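Local atomic coordinates of MTH396 protein (Methanothermobacter thermautotrophicus, PDB entry 1NXH), a protein that is of unknown function but belongs to the archaeal EhaM family and forms an all-helical homodimer joined by interchain disulfides. Residues C66-L71 with D91-K96; H72-L77 with E111-G116; W79-D82 with I86-V89; E22-P27 with P57-A62. All coordinates share one frame; numbering follows the deposited sequence.

Interaction 1 (C66-L71 with D91-K96); sequences CIREKL and DAEALK
Arg68 reaches from helix 63-74 to Glu93 of helix 89-104 and pairs with it in a salt bridge, Arg68 NH2 lying 2.5 Å from Glu93 OE2. The carboxylate comes in obliquely, its plane is turned 40° from the guanidinium, and NH2 alone of the guanidinium nitrogens comes close to OE2, with no side-by-side pair of bonds. Glu93 OE2 also accepts a weak hydrogen bond from Lys96 NZ, part of a second salt bridge, at 3.4 Å within its own helix, the Glu93 chain bending at chi2 (69°). The oxygen is thus shared by two cations, which probably eases the proximity of Arg68 NH2 and Lys96 NZ, 4.3 Å apart. Arg68 NH1 adds a salt bridge to Asp97. This salt-bridge network lies beside a helix-helix crossing in the all-helical fold, where the segment axes approach to 10.6 Å with their N-to-C directions 122° apart. Replacing Arg68 by an alanine is likely to leave Glu93 without this partner from helix 63-74 and to deprive Asp97 of one cation. Van der Waals contacts continue from the charges: Lys96 CB comes within 3.4 Å of Arg68 NH2, the two side chains crossing at about a right angle, and Leu71 CD1 sits 3.8 Å from Lys96 O. Leu71 and Ile67 both pack on Thr100 further along helix 89-104. On helix 63-74, Cys66 SG is joined by a disulfide to Cys78 of the second subunit.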
loop_
_atom_site.group_PDB
_atom_site.type_symbol
_atom_site.label_atom_id
_atom_site.label_comp_id
_atom_site.label_asym_id
_atom_site.label_seq_id
_atom_site.Cartn_x
_atom_site.Cartn_y
_atom_site.Cartn_z
ATOM N N CYS A 66 -6.099 -1.557 -8.271
ATOM C CA CYS A 66 -5.876 -1.618 -6.846
ATOM C C CYS A 66 -4.670 -2.449 -6.448
ATOM O O CYS A 66 -4.056 -2.220 -5.390
ATOM C CB CYS A 66 -7.130 -2.133 -6.155
ATOM S SG CYS A 66 -8.439 -0.868 -5.994
ATOM N N ILE A 67 -4.320 -3.405 -7.298
ATOM C CA ILE A 67 -3.177 -4.256 -7.010
ATOM C C ILE A 67 -1.884 -3.520 -7.308
ATOM O O ILE A 67 -0.914 -3.627 -6.558
ATOM C CB ILE A 67 -3.210 -5.553 -7.835
ATOM C CG1 ILE A 67 -4.477 -6.356 -7.495
ATOM C CG2 ILE A 67 -1.937 -6.357 -7.555
ATOM C CD1 ILE A 67 -4.708 -7.565 -8.362
ATOM N N ARG A 68 -1.875 -2.778 -8.409
ATOM C CA ARG A 68 -0.692 -2.020 -8.775
ATOM C C ARG A 68 -0.389 -1.110 -7.618
ATOM O O ARG A 68 0.747 -1.048 -7.154
ATOM C CB ARG A 68 -0.932 -1.183 -10.023
ATOM C CG ARG A 68 -1.456 -1.993 -11.167
ATOM C CD ARG A 68 -1.234 -1.287 -12.455
ATOM N NE ARG A 68 0.165 -0.910 -12.615
ATOM C CZ ARG A 68 0.805 -1.008 -13.777
ATOM N NH1 ARG A 68 0.157 -1.474 -14.843
ATOM N NH2 ARG A 68 2.080 -0.642 -13.886
ATOM N N GLU A 69 -1.414 -0.411 -7.141
ATOM C CA GLU A 69 -1.241 0.491 -6.014
ATOM C C GLU A 69 -0.539 -0.218 -4.862
ATOM O O GLU A 69 0.492 0.259 -4.359
ATOM C CB GLU A 69 -2.585 1.012 -5.524
ATOM C CG GLU A 69 -3.196 2.101 -6.375
ATOM C CD GLU A 69 -4.342 2.793 -5.661
ATOM O OE1 GLU A 69 -5.102 3.529 -6.334
ATOM O OE2 GLU A 69 -4.478 2.606 -4.427
ATOM N N LYS A 70 -1.104 -1.359 -4.452
ATOM C CA LYS A 70 -0.547 -2.153 -3.357
ATOM C C LYS A 70 0.924 -2.456 -3.667
ATOM O O LYS A 70 1.807 -2.235 -2.837
ATOM C CB LYS A 70 -1.362 -3.453 -3.186
ATOM C CG LYS A 70 -1.411 -3.992 -1.737
ATOM C CD LYS A 70 -2.470 -5.104 -1.542
ATOM C CE LYS A 70 -2.308 -5.914 -0.209
ATOM N NZ LYS A 70 -2.658 -5.192 1.066
ATOM N N LEU A 71 1.185 -2.931 -4.880
ATOM C CA LEU A 71 2.551 -3.255 -5.287
ATOM C C LEU A 71 3.477 -2.059 -5.162
ATOM O O LEU A 71 4.521 -2.126 -4.518
ATOM C CB LEU A 71 2.571 -3.763 -6.732
ATOM C CG LEU A 71 1.811 -5.077 -6.892
ATOM C CD1 LEU A 71 1.701 -5.465 -8.351
ATOM C CD2 LEU A 71 2.526 -6.153 -6.074
ATOM N N ASP A 91 11.043 0.867 -15.964
ATOM C CA ASP A 91 11.307 -0.351 -15.203
ATOM C C ASP A 91 10.134 -0.609 -14.254
ATOM O O ASP A 91 9.512 -1.685 -14.274
ATOM C CB ASP A 91 12.587 -0.209 -14.367
ATOM C CG ASP A 91 13.855 -0.378 -15.181
ATOM O OD1 ASP A 91 14.940 -0.072 -14.637
ATOM O OD2 ASP A 91 13.774 -0.819 -16.350
ATOM N N ALA A 92 9.838 0.399 -13.436
ATOM C CA ALA A 92 8.780 0.309 -12.442
ATOM C C ALA A 92 7.458 -0.195 -12.987
ATOM O O ALA A 92 6.889 -1.161 -12.472
ATOM C CB ALA A 92 8.580 1.667 -11.780
ATOM N N GLU A 93 6.975 0.460 -14.033
ATOM C CA GLU A 93 5.698 0.094 -14.619
ATOM C C GLU A 93 5.726 -1.349 -15.090
ATOM O O GLU A 93 4.828 -2.141 -14.775
ATOM C CB GLU A 93 5.364 1.025 -15.778
ATOM C CG GLU A 93 3.878 1.342 -15.884
ATOM C CD GLU A 93 3.383 2.214 -14.736
ATOM O OE1 GLU A 93 3.986 3.284 -14.500
ATOM O OE2 GLU A 93 2.388 1.838 -14.076
ATOM N N ALA A 94 6.771 -1.690 -15.836
ATOM C CA ALA A 94 6.942 -3.045 -16.345
ATOM C C ALA A 94 6.796 -4.040 -15.213
ATOM O O ALA A 94 5.985 -4.958 -15.295
ATOM C CB ALA A 94 8.308 -3.193 -16.969
ATOM N N LEU A 95 7.587 -3.837 -14.161
ATOM C CA LEU A 95 7.578 -4.703 -12.989
ATOM C C LEU A 95 6.194 -4.852 -12.374
ATOM O O LEU A 95 5.764 -5.963 -12.010
ATOM C CB LEU A 95 8.527 -4.163 -11.926
ATOM C CG LEU A 95 8.601 -5.038 -10.664
ATOM C CD1 LEU A 95 9.103 -6.448 -11.029
ATOM C CD2 LEU A 95 9.524 -4.382 -9.639
ATOM N N LYS A 96 5.496 -3.729 -12.244
ATOM C CA LYS A 96 4.163 -3.766 -11.668
ATOM C C LYS A 96 3.242 -4.559 -12.585
ATOM O O LYS A 96 2.351 -5.274 -12.117
ATOM C CB LYS A 96 3.652 -2.338 -11.454
ATOM C CG LYS A 96 4.340 -1.634 -10.278
ATOM C CD LYS A 96 4.480 -0.126 -10.487
ATOM C CE LYS A 96 3.129 0.596 -10.423
ATOM N NZ LYS A 96 3.255 2.048 -10.768
#

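Interaction 2 (H72-L77 with E111-G116); sequences HSDLQL and EALSEG
Leu113 of helix 109-124 points its side chain at Asp74 and Leu75, where helix 63-74 is ended by a Schellman motif. Gln76, with positive phi, is the C-prime residue of that motif: Leu77 N bonds to His72 O at 2.9 Å and Gln76 N to Ser73 O at 2.8 Å, and the chain turns straight into helix 77-83 with Gln76 at its N-cap position. The two methyls of Leu113 divide the work. With its CG anti to the backbone N (chi1 -153°), Leu113 directs CD1 to Asp74, whose side chain it crosses at about a right angle; CD1 lies 3.5 Å from Asp74 CB and 3.3 Å from Asp74 OD1. The carboxylate is held from elsewhere, since OD1 is hydrogen-bonded to Tyr109 OH at the start of helix 109-124. The other branch of Leu113 meets Leu75, the two side chains sliding past each other in opposite directions. Leu75 sets out to the side of the contact and turns its end inward, then packs further on Leu95 of helix 89-104, so the end of helix 63-74 is wedged against both long C-terminal helices. Gly116, lacking a side chain, presents its backbone to Leu75, whose CD2 is 4.2 Å from Gly116 C. In the Leu75-Leu113 pair, methyl meets methyl, CD2 to CD2, at 3.4 Å.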
loop_
_atom_site.group_PDB
_atom_site.type_symbol
_atom_site.label_atom_id
_atom_site.label_comp_id
_atom_site.label_asym_id
_atom_site.label_seq_id
_atom_site.Cartn_x
_atom_site.Cartn_y
_atom_site.Cartn_z
ATOM N N HIS A 72 3.082 -0.964 -5.788
ATOM C CA HIS A 72 3.879 0.243 -5.761
ATOM C C HIS A 72 4.307 0.530 -4.335
ATOM O O HIS A 72 5.482 0.807 -4.065
ATOM C CB HIS A 72 3.068 1.422 -6.291
ATOM C CG HIS A 72 3.909 2.601 -6.649
ATOM N ND1 HIS A 72 4.699 2.633 -7.780
ATOM C CD2 HIS A 72 4.141 3.763 -5.993
ATOM C CE1 HIS A 72 5.381 3.767 -7.806
ATOM N NE2 HIS A 72 5.064 4.469 -6.734
ATOM N N SER A 73 3.332 0.453 -3.432
ATOM C CA SER A 73 3.562 0.714 -2.020
ATOM C C SER A 73 4.478 -0.311 -1.393
ATOM O O SER A 73 5.569 0.015 -0.937
ATOM C CB SER A 73 2.259 0.717 -1.242
ATOM O OG SER A 73 2.550 0.776 0.143
ATOM N N ASP A 74 4.028 -1.555 -1.370
ATOM C CA ASP A 74 4.810 -2.627 -0.787
ATOM C C ASP A 74 6.242 -2.700 -1.296
ATOM O O ASP A 74 7.144 -3.103 -0.551
ATOM C CB ASP A 74 4.112 -3.953 -1.037
ATOM C CG ASP A 74 2.794 -4.032 -0.337
ATOM O OD1 ASP A 74 2.089 -5.038 -0.530
ATOM O OD2 ASP A 74 2.467 -3.084 0.417
ATOM N N LEU A 75 6.449 -2.319 -2.556
ATOM C CA LEU A 75 7.778 -2.350 -3.154
ATOM C C LEU A 75 8.539 -1.043 -2.981
ATOM O O LEU A 75 9.428 -0.724 -3.761
ATOM C CB LEU A 75 7.689 -2.693 -4.634
ATOM C CG LEU A 75 7.168 -4.098 -4.951
ATOM C CD1 LEU A 75 7.304 -4.357 -6.452
ATOM C CD2 LEU A 75 7.966 -5.134 -4.174
ATOM N N GLN A 76 8.178 -0.289 -1.955
ATOM C CA GLN A 76 8.847 0.965 -1.648
ATOM C C GLN A 76 9.163 1.793 -2.893
ATOM O O GLN A 76 10.250 2.397 -3.007
ATOM C CB GLN A 76 10.135 0.668 -0.877
ATOM C CG GLN A 76 9.983 -0.365 0.270
ATOM C CD GLN A 76 8.973 0.038 1.362
ATOM O OE1 GLN A 76 8.949 1.190 1.817
ATOM N NE2 GLN A 76 8.147 -0.924 1.796
ATOM N N LEU A 77 8.206 1.838 -3.817
ATOM C CA LEU A 77 8.399 2.583 -5.040
ATOM C C LEU A 77 8.173 4.065 -4.909
ATOM O O LEU A 77 8.614 4.837 -5.760
ATOM C CB LEU A 77 7.524 2.006 -6.127
ATOM C CG LEU A 77 8.023 0.618 -6.494
ATOM C CD1 LEU A 77 7.146 0.089 -7.585
ATOM C CD2 LEU A 77 9.472 0.678 -6.952
ATOM N N GLU A 111 2.744 -14.456 -1.962
ATOM C CA GLU A 111 3.764 -15.099 -2.763
ATOM C C GLU A 111 4.213 -14.224 -3.924
ATOM O O GLU A 111 5.409 -14.082 -4.153
ATOM C CB GLU A 111 3.243 -16.439 -3.267
ATOM C CG GLU A 111 2.868 -17.391 -2.134
ATOM C CD GLU A 111 2.033 -18.568 -2.608
ATOM O OE1 GLU A 111 2.420 -19.194 -3.618
ATOM O OE2 GLU A 111 0.997 -18.869 -1.968
ATOM N N ALA A 112 3.264 -13.623 -4.640
ATOM C CA ALA A 112 3.580 -12.770 -5.789
ATOM C C ALA A 112 4.480 -11.577 -5.442
ATOM O O ALA A 112 5.387 -11.225 -6.201
ATOM C CB ALA A 112 2.291 -12.277 -6.436
ATOM N N LEU A 113 4.226 -10.952 -4.297
ATOM C CA LEU A 113 5.017 -9.807 -3.867
ATOM C C LEU A 113 6.479 -10.222 -3.682
ATOM O O LEU A 113 7.400 -9.476 -4.029
ATOM C CB LEU A 113 4.465 -9.255 -2.546
ATOM C CG LEU A 113 4.700 -7.770 -2.254
ATOM C CD1 LEU A 113 4.294 -7.472 -0.845
ATOM C CD2 LEU A 113 6.164 -7.402 -2.437
ATOM N N SER A 114 6.685 -11.415 -3.127
ATOM C CA SER A 114 8.027 -11.929 -2.889
ATOM C C SER A 114 8.794 -11.973 -4.195
ATOM O O SER A 114 9.938 -11.525 -4.261
ATOM C CB SER A 114 7.954 -13.324 -2.277
ATOM O OG SER A 114 7.239 -13.294 -1.054
ATOM N N GLU A 115 8.155 -12.501 -5.233
ATOM C CA GLU A 115 8.772 -12.599 -6.552
ATOM C C GLU A 115 9.088 -11.198 -7.081
ATOM O O GLU A 115 10.101 -10.988 -7.762
ATOM C CB GLU A 115 7.830 -13.324 -7.522
ATOM C CG GLU A 115 8.438 -14.543 -8.204
ATOM C CD GLU A 115 9.668 -14.203 -9.033
ATOM O OE1 GLU A 115 9.578 -13.282 -9.876
ATOM O OE2 GLU A 115 10.719 -14.859 -8.851
ATOM N N GLY A 116 8.216 -10.238 -6.767
ATOM C CA GLY A 116 8.424 -8.867 -7.218
ATOM C C GLY A 116 9.608 -8.237 -6.501
ATOM O O GLY A 116 10.341 -7.400 -7.064
#

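Interaction 3 (W79-D82 with I86-V89); sequences WLVD and IISV
Leu80 O accepts the backbone N-H of Ile87 across 3.1 Å with an N-H...O angle of 151°, the donor tilted 30° from the carbonyl plane. A weak second bond reaches the same oxygen: Ile86 N lies 2.8 Å from Leu80 O, but its N-H is bent to 118°. One carbonyl of helix 77-83, within its wider pi-type turn, thereby holds two successive residues of the returning chain. These bonds close a short loop connection between helix 77-83 and helix 89-104, whose N-cap is Ser88; Ser88 OG caps Asp91 N. Around the polar centre the side chains meet in pairs. Leu80 CD1 touches Ile86 CD1 at 4.1 Å, their side chains crossing at a slant. Both methyls of Val81 lie against the incoming backbone, CG2 being 3.4 Å from Ile87 O and 3.9 Å from Ile87 CB, while CG1 extends to Val89 CG2 at 4.1 Å; the Val81 side chain crosses those of both partners at about a right angle. Beyond them, Leu80 and Ile87 rest on Leu120 of helix 109-124, and Ile86 and Ile87 on Leu124. Leu80 also packs on Glu31 of the second subunit, and Ile86 on Leu43 of that subunit.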
loop_
_atom_site.group_PDB
_atom_site.type_symbol
_atom_site.label_atom_id
_atom_site.label_comp_id
_atom_site.label_asym_id
_atom_site.label_seq_id
_atom_site.Cartn_x
_atom_site.Cartn_y
_atom_site.Cartn_z
ATOM N N TRP A 79 9.559 5.774 -2.885
ATOM C CA TRP A 79 10.932 6.206 -2.680
ATOM C C TRP A 79 11.832 5.887 -3.842
ATOM O O TRP A 79 12.456 6.775 -4.433
ATOM C CB TRP A 79 11.506 5.547 -1.430
ATOM C CG TRP A 79 10.870 6.015 -0.188
ATOM C CD1 TRP A 79 9.855 5.412 0.496
ATOM C CD2 TRP A 79 11.165 7.225 0.507
ATOM N NE1 TRP A 79 9.494 6.181 1.584
ATOM C CE2 TRP A 79 10.285 7.300 1.612
ATOM C CE3 TRP A 79 12.091 8.258 0.303
ATOM C CZ2 TRP A 79 10.301 8.365 2.509
ATOM C CZ3 TRP A 79 12.111 9.318 1.194
ATOM C CH2 TRP A 79 11.219 9.365 2.287
ATOM N N LEU A 80 11.909 4.606 -4.158
ATOM C CA LEU A 80 12.764 4.181 -5.238
ATOM C C LEU A 80 12.534 4.921 -6.539
ATOM O O LEU A 80 13.444 5.057 -7.341
ATOM C CB LEU A 80 12.606 2.683 -5.453
ATOM C CG LEU A 80 13.596 1.864 -4.637
ATOM C CD1 LEU A 80 13.957 2.595 -3.368
ATOM C CD2 LEU A 80 12.987 0.518 -4.328
ATOM N N VAL A 81 11.326 5.416 -6.755
ATOM C CA VAL A 81 11.061 6.101 -7.995
ATOM C C VAL A 81 10.689 7.559 -7.811
ATOM O O VAL A 81 11.515 8.457 -8.033
ATOM C CB VAL A 81 9.972 5.356 -8.757
ATOM C CG1 VAL A 81 9.664 6.043 -10.075
ATOM C CG2 VAL A 81 10.439 3.913 -9.002
ATOM N N ASP A 82 9.461 7.804 -7.382
ATOM C CA ASP A 82 8.980 9.166 -7.208
ATOM C C ASP A 82 9.966 10.096 -6.498
ATOM O O ASP A 82 10.102 11.267 -6.865
ATOM C CB ASP A 82 7.651 9.150 -6.448
ATOM C CG ASP A 82 6.675 8.082 -6.972
ATOM O OD1 ASP A 82 5.506 8.073 -6.518
ATOM O OD2 ASP A 82 7.067 7.246 -7.823
ATOM N N ILE A 86 15.934 6.007 -8.181
ATOM C CA ILE A 86 16.912 4.936 -8.293
ATOM C C ILE A 86 16.445 3.968 -9.386
ATOM O O ILE A 86 17.246 3.231 -9.976
ATOM C CB ILE A 86 16.995 4.161 -6.979
ATOM C CG1 ILE A 86 17.553 5.056 -5.884
ATOM C CG2 ILE A 86 17.819 2.906 -7.156
ATOM C CD1 ILE A 86 17.505 4.406 -4.518
ATOM N N ILE A 87 15.138 3.965 -9.637
ATOM C CA ILE A 87 14.550 3.095 -10.658
ATOM C C ILE A 87 13.701 3.823 -11.710
ATOM O O ILE A 87 12.813 4.614 -11.391
ATOM C CB ILE A 87 13.732 1.984 -10.003
ATOM C CG1 ILE A 87 14.710 0.992 -9.373
ATOM C CG2 ILE A 87 12.807 1.336 -11.024
ATOM C CD1 ILE A 87 14.069 -0.190 -8.746
ATOM N N SER A 88 13.988 3.543 -12.971
ATOM C CA SER A 88 13.275 4.188 -14.049
ATOM C C SER A 88 11.809 3.874 -13.964
ATOM O O SER A 88 11.421 2.793 -13.507
ATOM C CB SER A 88 13.793 3.708 -15.396
ATOM O OG SER A 88 13.465 2.346 -15.583
ATOM N N VAL A 89 10.999 4.827 -14.410
ATOM C CA VAL A 89 9.554 4.646 -14.415
ATOM C C VAL A 89 9.237 3.452 -15.301
ATOM O O VAL A 89 8.401 2.610 -14.973
ATOM C CB VAL A 89 8.810 5.878 -14.990
ATOM C CG1 VAL A 89 7.367 5.512 -15.263
ATOM C CG2 VAL A 89 8.861 7.054 -14.005
#

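Interaction 4 (E22-P27 with P57-A62); sequences EDVVKP and PRFESA
Val24 sets its CG2 methyl over the face of the Phe59 ring in a CH-pi contact, 3.9 Å from the ring centroid and only 12° off the ring normal. Phe59 carries its CG anti to the backbone N (chi1 -177°), which extends the ring from helix 49-60 toward helix 18-25; the valine comes to meet it from the opposite direction. The second methyl, Val24 CG1, reaches the rim at Phe59 CE1, also 3.9 Å away. Asp23 contributes its backbone, with Asp23 O 3.2 Å from Phe59 CZ in an oblique approach. Beside the ring two acids come near each other: Asp23 OD1 and Glu60 OE1 are 4.1 Å apart, their carboxylate planes 33° apart and their chains crossing at about a right angle. That proximity of like charges may raise the proton affinity of one of them. Glu60 OE1 also lies at the edge of the Phe59 ring, in its plane. Putting an alanine at Phe59 would probably open a gap beneath Val24 and strip Trp79 of the second subunit of its stacking partner, since the two rings stack across the dimer. Next to Phe59 in sequence, Arg58 NH2 hydrogen-bonds to Val83 O of that subunit. The contact is thus aliphatic-on-aromatic packing between two helices of an all-helical subunit, made where helix 49-60 meets the other chain of the homodimer.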
loop_
_atom_site.group_PDB
_atom_site.type_symbol
_atom_site.label_atom_id
_atom_site.label_comp_id
_atom_site.label_asym_id
_atom_site.label_seq_id
_atom_site.Cartn_x
_atom_site.Cartn_y
_atom_site.Cartn_z
ATOM N N GLU A 22 -15.889 -15.289 -2.541
ATOM C CA GLU A 22 -14.543 -15.618 -2.961
ATOM C C GLU A 22 -13.674 -14.452 -3.410
ATOM O O GLU A 22 -12.463 -14.483 -3.226
ATOM C CB GLU A 22 -14.619 -16.642 -4.086
ATOM C CG GLU A 22 -14.876 -18.041 -3.617
ATOM C CD GLU A 22 -13.644 -18.641 -2.987
ATOM O OE1 GLU A 22 -13.119 -18.044 -2.021
ATOM O OE2 GLU A 22 -13.196 -19.705 -3.463
ATOM N N ASP A 23 -14.289 -13.430 -3.998
ATOM C CA ASP A 23 -13.546 -12.282 -4.516
ATOM C C ASP A 23 -13.561 -11.022 -3.657
ATOM O O ASP A 23 -12.731 -10.128 -3.839
ATOM C CB ASP A 23 -14.084 -11.906 -5.902
ATOM C CG ASP A 23 -13.949 -13.027 -6.905
ATOM O OD1 ASP A 23 -14.280 -12.803 -8.090
ATOM O OD2 ASP A 23 -13.516 -14.128 -6.510
ATOM N N VAL A 24 -14.482 -10.954 -2.710
ATOM C CA VAL A 24 -14.616 -9.751 -1.918
ATOM C C VAL A 24 -14.711 -9.938 -0.419
ATOM O O VAL A 24 -13.806 -9.574 0.327
ATOM C CB VAL A 24 -15.879 -8.997 -2.353
ATOM C CG1 VAL A 24 -15.903 -7.614 -1.732
ATOM C CG2 VAL A 24 -15.959 -8.954 -3.880
ATOM N N VAL A 25 -15.837 -10.487 0.017
ATOM C CA VAL A 25 -16.103 -10.687 1.435
ATOM C C VAL A 25 -14.989 -11.417 2.183
ATOM O O VAL A 25 -14.554 -10.981 3.252
ATOM C CB VAL A 25 -17.440 -11.450 1.636
ATOM C CG1 VAL A 25 -18.353 -10.659 2.583
ATOM C CG2 VAL A 25 -18.134 -11.679 0.277
ATOM N N LYS A 26 -14.532 -12.522 1.608
ATOM C CA LYS A 26 -13.480 -13.337 2.203
ATOM C C LYS A 26 -12.119 -12.665 2.019
ATOM O O LYS A 26 -11.436 -12.355 2.995
ATOM C CB LYS A 26 -13.501 -14.722 1.545
ATOM C CG LYS A 26 -12.585 -15.767 2.138
ATOM C CD LYS A 26 -12.783 -17.115 1.428
ATOM C CE LYS A 26 -14.217 -17.632 1.552
ATOM N NZ LYS A 26 -14.391 -18.974 0.931
ATOM N N PRO A 27 -11.714 -12.422 0.761
ATOM C CA PRO A 27 -10.433 -11.778 0.456
ATOM C C PRO A 27 -10.121 -10.571 1.353
ATOM O O PRO A 27 -8.999 -10.430 1.835
ATOM C CB PRO A 27 -10.599 -11.379 -1.005
ATOM C CG PRO A 27 -11.403 -12.502 -1.542
ATOM C CD PRO A 27 -12.467 -12.676 -0.483
ATOM N N PRO A 57 -19.046 -6.183 -10.911
ATOM C CA PRO A 57 -18.415 -5.799 -12.178
ATOM C C PRO A 57 -17.406 -4.677 -11.922
ATOM O O PRO A 57 -16.237 -4.761 -12.323
ATOM C CB PRO A 57 -19.592 -5.300 -13.020
ATOM C CG PRO A 57 -20.739 -6.061 -12.507
ATOM C CD PRO A 57 -20.514 -6.109 -11.003
ATOM N N ARG A 58 -17.881 -3.631 -11.247
ATOM C CA ARG A 58 -17.069 -2.467 -10.934
ATOM C C ARG A 58 -15.845 -2.908 -10.180
ATOM O O ARG A 58 -14.760 -2.351 -10.339
ATOM C CB ARG A 58 -17.863 -1.485 -10.088
ATOM C CG ARG A 58 -17.296 -0.103 -10.116
ATOM C CD ARG A 58 -18.286 0.859 -9.547
ATOM N NE ARG A 58 -18.267 0.867 -8.089
ATOM C CZ ARG A 58 -19.360 0.844 -7.327
ATOM N NH1 ARG A 58 -20.568 0.799 -7.885
ATOM N NH2 ARG A 58 -19.251 0.895 -6.001
ATOM N N PHE A 59 -16.032 -3.930 -9.361
ATOM C CA PHE A 59 -14.951 -4.478 -8.560
ATOM C C PHE A 59 -13.925 -5.203 -9.429
ATOM O O PHE A 59 -12.722 -5.068 -9.220
ATOM C CB PHE A 59 -15.518 -5.443 -7.532
ATOM C CG PHE A 59 -14.489 -6.002 -6.606
ATOM C CD1 PHE A 59 -14.405 -5.554 -5.294
ATOM C CD2 PHE A 59 -13.599 -6.989 -7.042
ATOM C CE1 PHE A 59 -13.447 -6.084 -4.420
ATOM C CE2 PHE A 59 -12.627 -7.532 -6.171
ATOM C CZ PHE A 59 -12.554 -7.077 -4.860
ATOM N N GLU A 60 -14.401 -5.975 -10.399
ATOM C CA GLU A 60 -13.503 -6.705 -11.279
ATOM C C GLU A 60 -12.671 -5.788 -12.149
ATOM O O GLU A 60 -11.527 -6.111 -12.474
ATOM C CB GLU A 60 -14.280 -7.671 -12.173
ATOM C CG GLU A 60 -14.617 -8.981 -11.496
ATOM C CD GLU A 60 -13.481 -9.477 -10.599
ATOM O OE1 GLU A 60 -13.387 -8.997 -9.443
ATOM O OE2 GLU A 60 -12.673 -10.330 -11.046
ATOM N N SER A 61 -13.232 -4.640 -12.515
ATOM C CA SER A 61 -12.509 -3.711 -13.379
ATOM C C SER A 61 -11.506 -2.846 -12.642
ATOM O O SER A 61 -10.770 -2.091 -13.261
ATOM C CB SER A 61 -13.480 -2.814 -14.147
ATOM O OG SER A 61 -14.132 -1.918 -13.268
ATOM N N ALA A 62 -11.470 -2.953 -11.324
ATOM C CA ALA A 62 -10.529 -2.148 -10.556
ATOM C C ALA A 62 -9.528 -3.028 -9.841
ATOM O O ALA A 62 -8.486 -2.557 -9.388
ATOM C CB ALA A 62 -11.266 -1.295 -9.557
#

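How the interactions relate
Along the chain, interaction 4 closes before the others open, and its centre lies about 19, 21 and 30 Å from those of interactions 1, 2 and 3. It joins helices 18-25 and 49-60, whereas the rest gather on the helices from 63-74 onward. Interactions 1 and 2, centres about 8 Å apart, share helix 63-74, and their segments alternate along the chain, tying that helix to both 89-104 and 109-124. Interaction 3, its centre about 12 Å from that of interaction 1, falls within the chain span that each of them bridges; Ala92 touches both Val81 and Ile87. All four touch the second subunit, so the contacts that build the subunit lie beside the dimer interface.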